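Local coordinates for cystine knot (fluoropropylated) (Momordica cochinchinensis, PDB 6CDX), which probably binds integrin alpha-v beta-6 as an engineered knottin imaging tracer, built on a squash-family trypsin inhibitor scaffold, at residues L14-R19 with D23-C28. Residues are numbered along the deposited sequence; the frame is centred on the assembly and turned at random.
Sequences LLFRCR and DCPGAC
Phe16 lies against Pro25 where two loops of this inhibitor cystine knot, a squash-family knottin, come together. Pro25 CG sits over one face of the phenyl ring, 3.8 Å from its centroid and 15° off the ring normal, which makes a CH-pi contact. Pro25 CD comes to 3.6 Å from Phe16 CD1. Phe16 CG is anti to its own carbonyl carbon (chi1 -67°), and this swings the ring across to the proline. The backbone of Phe16 hydrogen-bonds with that of Cys36.

Arg17 points its CB away from 23-28. Its NH1 is hydrogen-bonded to Gly34 O. Its guanidinium lies near that of Arg19, with Arg17 NH2 over the rim of one face.

Cys18 brings the knot into the contact. Its CB packs 3.6 Å from Asp23 CB and 3.7 Å from Cys24 SG. The sulfurs of Cys18 and Cys24 approach to 3.8 Å, SG to SG, but are not bonded to each other. They belong to the disulfides Cys18-Cys30 and Cys24-Cys36. The latter threads the ring made by Cys3-Cys28, Cys18-Cys30 and the backbone between them. Cys28 ends the type II' turn begun by Pro25.

Arg19 closes the contact through its backbone. Its N-H gives a nearly straight hydrogen bond to Asp23 OD2, 2.8 Å from Arg19 N. The bond ties together the two ends of the short connection 20-22. The donor arrives on the anti side of the carboxylate, 28° out of its plane. A water donates a hydrogen bond to the same oxygen and accepts one from Arg19 NH2 at the edge of the guanidinium, with 3.2 Å between NH2 and the water oxygen.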
ATOM      1  N   LEU A  14      -5.441   0.596  -3.902  1.00  5.51           N
ATOM      2  CA  LEU A  14      -6.691   1.127  -3.387  1.00  5.59           C
ATOM      3  C   LEU A  14      -7.469   0.135  -2.530  1.00  5.75           C
ATOM      4  O   LEU A  14      -8.457   0.513  -1.883  1.00  6.93           O
ATOM      5  CB  LEU A  14      -7.576   1.701  -4.484  1.00  7.21           C
ATOM      6  CG  LEU A  14      -6.993   2.833  -5.248  1.00  9.28           C
ATOM      7  CD1 LEU A  14      -7.997   3.434  -6.219  1.00 10.98           C
ATOM      8  CD2 LEU A  14      -6.508   3.876  -4.386  1.00 10.13           C
ATOM      9  N   LEU A  15      -7.058  -1.133  -2.471  1.00  6.07           N
ATOM     10  CA  LEU A  15      -7.616  -2.073  -1.533  1.00  6.78           C
ATOM     11  C   LEU A  15      -7.015  -1.892  -0.124  1.00  6.69           C
ATOM     12  O   LEU A  15      -7.562  -2.480   0.840  1.00  8.70           O
ATOM     13  CB  LEU A  15      -7.324  -3.509  -1.962  1.00  7.08           C
ATOM     14  CG  LEU A  15      -7.954  -3.960  -3.254  1.00  8.61           C
ATOM     15  CD1 LEU A  15      -7.339  -5.274  -3.728  1.00 11.25           C
ATOM     16  CD2 LEU A  15      -9.498  -3.930  -3.139  1.00 10.14           C
ATOM     17  N   PHE A  16      -5.916  -1.089   0.013  1.00  5.42           N
ATOM     18  CA  PHE A  16      -5.194  -0.987   1.252  1.00  5.16           C
ATOM     19  C   PHE A  16      -5.116   0.430   1.731  1.00  4.79           C
ATOM     20  O   PHE A  16      -4.152   1.152   1.560  1.00  5.11           O
ATOM     21  CB  PHE A  16      -3.818  -1.614   1.085  1.00  5.25           C
ATOM     22  CG  PHE A  16      -3.879  -3.079   0.865  1.00  5.64           C
ATOM     23  CD1 PHE A  16      -4.013  -3.940   1.913  1.00  6.07           C
ATOM     24  CD2 PHE A  16      -3.765  -3.607  -0.407  1.00  6.39           C
ATOM     25  CE1 PHE A  16      -4.040  -5.299   1.663  1.00  7.67           C
ATOM     26  CE2 PHE A  16      -3.817  -4.986  -0.596  1.00  7.07           C
ATOM     27  CZ  PHE A  16      -3.980  -5.806   0.432  1.00  7.87           C
ATOM     28  N   ARG A  17      -6.220   0.864   2.316  1.00  5.17           N
ATOM     29  CA  ARG A  17      -6.274   2.201   2.952  1.00  5.92           C
ATOM     30  C   ARG A  17      -5.365   2.218   4.148  1.00  5.34           C
ATOM     31  O   ARG A  17      -5.321   1.254   4.931  1.00  5.95           O
ATOM     32  CB  ARG A  17      -7.696   2.459   3.383  1.00  6.38           C
ATOM     33  CG  ARG A  17      -7.946   3.837   4.050  1.00  6.63           C
ATOM     34  CD  ARG A  17      -8.022   4.953   3.077  1.00  6.53           C
ATOM     35  NE  ARG A  17      -8.355   6.228   3.714  1.00  7.08           N
ATOM     36  CZ  ARG A  17      -7.501   6.928   4.482  1.00  5.89           C
ATOM     37  NH1 ARG A  17      -6.207   6.682   4.505  1.00  5.67           N
ATOM     38  NH2 ARG A  17      -7.965   7.929   5.231  1.00  6.85           N
ATOM     39  N   CYS A  18      -4.632   3.287   4.342  1.00  4.82           N
ATOM     40  CA  CYS A  18      -3.710   3.360   5.454  1.00  4.61           C
ATOM     41  C   CYS A  18      -3.648   4.790   5.980  1.00  4.29           C
ATOM     42  O   CYS A  18      -3.642   5.782   5.263  1.00  4.65           O
ATOM     43  CB  CYS A  18      -2.313   2.879   5.054  1.00  5.12           C
ATOM     44  SG  CYS A  18      -1.581   3.799   3.677  1.00  4.93           S
ATOM     45  N   ARG A  19      -3.487   4.791   7.314  1.00  4.88           N
ATOM     46  CA  ARG A  19      -3.255   6.047   8.026  1.00  5.56           C
ATOM     47  C   ARG A  19      -1.827   6.082   8.590  1.00  5.43           C
ATOM     48  O   ARG A  19      -1.367   7.107   9.105  1.00  5.73           O
ATOM     49  CB  ARG A  19      -4.243   6.263   9.164  1.00  6.26           C
ATOM     50  CG  ARG A  19      -5.620   6.527   8.600  1.00  7.75           C
ATOM     51  CD  ARG A  19      -6.711   6.428   9.609  1.00 11.75           C
ATOM     52  NE  ARG A  19      -7.957   6.997   9.087  1.00 20.84           N
ATOM     53  CZ  ARG A  19      -8.754   6.396   8.333  1.00 24.98           C
ATOM     54  NH1 ARG A  19      -9.869   6.957   7.886  1.00 15.99           N
ATOM     55  NH2 ARG A  19      -8.560   5.204   7.978  1.00 29.75           N
ATOM     56  N   ASP A  23      -0.641  -0.093   8.953  1.00  7.93           N
ATOM     57  CA  ASP A  23      -1.859  -0.527   8.271  1.00  7.38           C
ATOM     58  C   ASP A  23      -1.611  -1.358   6.983  1.00  7.02           C
ATOM     59  O   ASP A  23      -2.554  -1.869   6.434  1.00  8.14           O
ATOM     60  CB  ASP A  23      -2.679   0.687   7.878  1.00  7.88           C
ATOM     61  CG  ASP A  23      -3.268   1.428   9.102  1.00  9.15           C
ATOM     62  OD1 ASP A  23      -3.076   1.079  10.316  1.00 14.52           O
ATOM     63  OD2 ASP A  23      -3.796   2.530   8.872  1.00  8.17           O
ATOM     64  N   CYS A  24      -0.379  -1.373   6.502  1.00  6.00           N
ATOM     65  CA  CYS A  24      -0.087  -1.939   5.196  1.00  5.52           C
ATOM     66  C   CYS A  24       0.342  -3.418   5.234  1.00  6.15           C
ATOM     67  O   CYS A  24       0.778  -3.894   6.267  1.00  6.93           O
ATOM     68  CB  CYS A  24       1.001  -1.064   4.530  1.00  5.40           C
ATOM     69  SG  CYS A  24       0.415   0.604   4.190  1.00  5.16           S
ATOM     70  N   PRO A  25       0.210  -4.120   4.113  1.00  6.02           N
ATOM     71  CA  PRO A  25       0.551  -5.532   4.086  1.00  6.11           C
ATOM     72  C   PRO A  25       2.031  -5.716   3.855  1.00  5.39           C
ATOM     73  O   PRO A  25       2.727  -4.943   3.119  1.00  5.62           O
ATOM     74  CB  PRO A  25      -0.243  -6.067   2.907  1.00  6.65           C
ATOM     75  CG  PRO A  25      -0.354  -4.848   1.967  1.00  6.53           C
ATOM     76  CD  PRO A  25      -0.548  -3.711   2.937  1.00  6.08           C
ATOM     77  N   GLY A  26       2.559  -6.780   4.402  1.00  5.31           N
ATOM     78  CA  GLY A  26       3.990  -7.116   4.228  1.00  5.95           C
ATOM     79  C   GLY A  26       4.922  -6.026   4.714  1.00  5.77           C
ATOM     80  O   GLY A  26       4.713  -5.476   5.799  1.00  6.60           O
ATOM     81  N   ALA A  27       5.861  -5.604   3.869  1.00  5.36           N
ATOM     82  CA  ALA A  27       6.718  -4.465   4.140  1.00  5.61           C
ATOM     83  C   ALA A  27       6.299  -3.250   3.311  1.00  4.57           C
ATOM     84  O   ALA A  27       7.101  -2.318   3.108  1.00  4.65           O
ATOM     85  CB  ALA A  27       8.154  -4.831   3.946  1.00  6.33           C
ATOM     86  N   CYS A  28       5.096  -3.258   2.778  1.00  4.47           N
ATOM     87  CA  CYS A  28       4.533  -2.053   2.111  1.00  4.14           C
ATOM     88  C   CYS A  28       4.488  -0.899   3.059  1.00  4.67           C
ATOM     89  O   CYS A  28       4.431  -1.105   4.313  1.00  5.69           O
ATOM     90  CB  CYS A  28       3.189  -2.339   1.516  1.00  4.34           C
ATOM     91  SG  CYS A  28       3.129  -3.692   0.298  1.00  4.56           S
TER
HETATM   92  O   HOH W   1      -6.530   2.898   8.973  1.00 17.32           O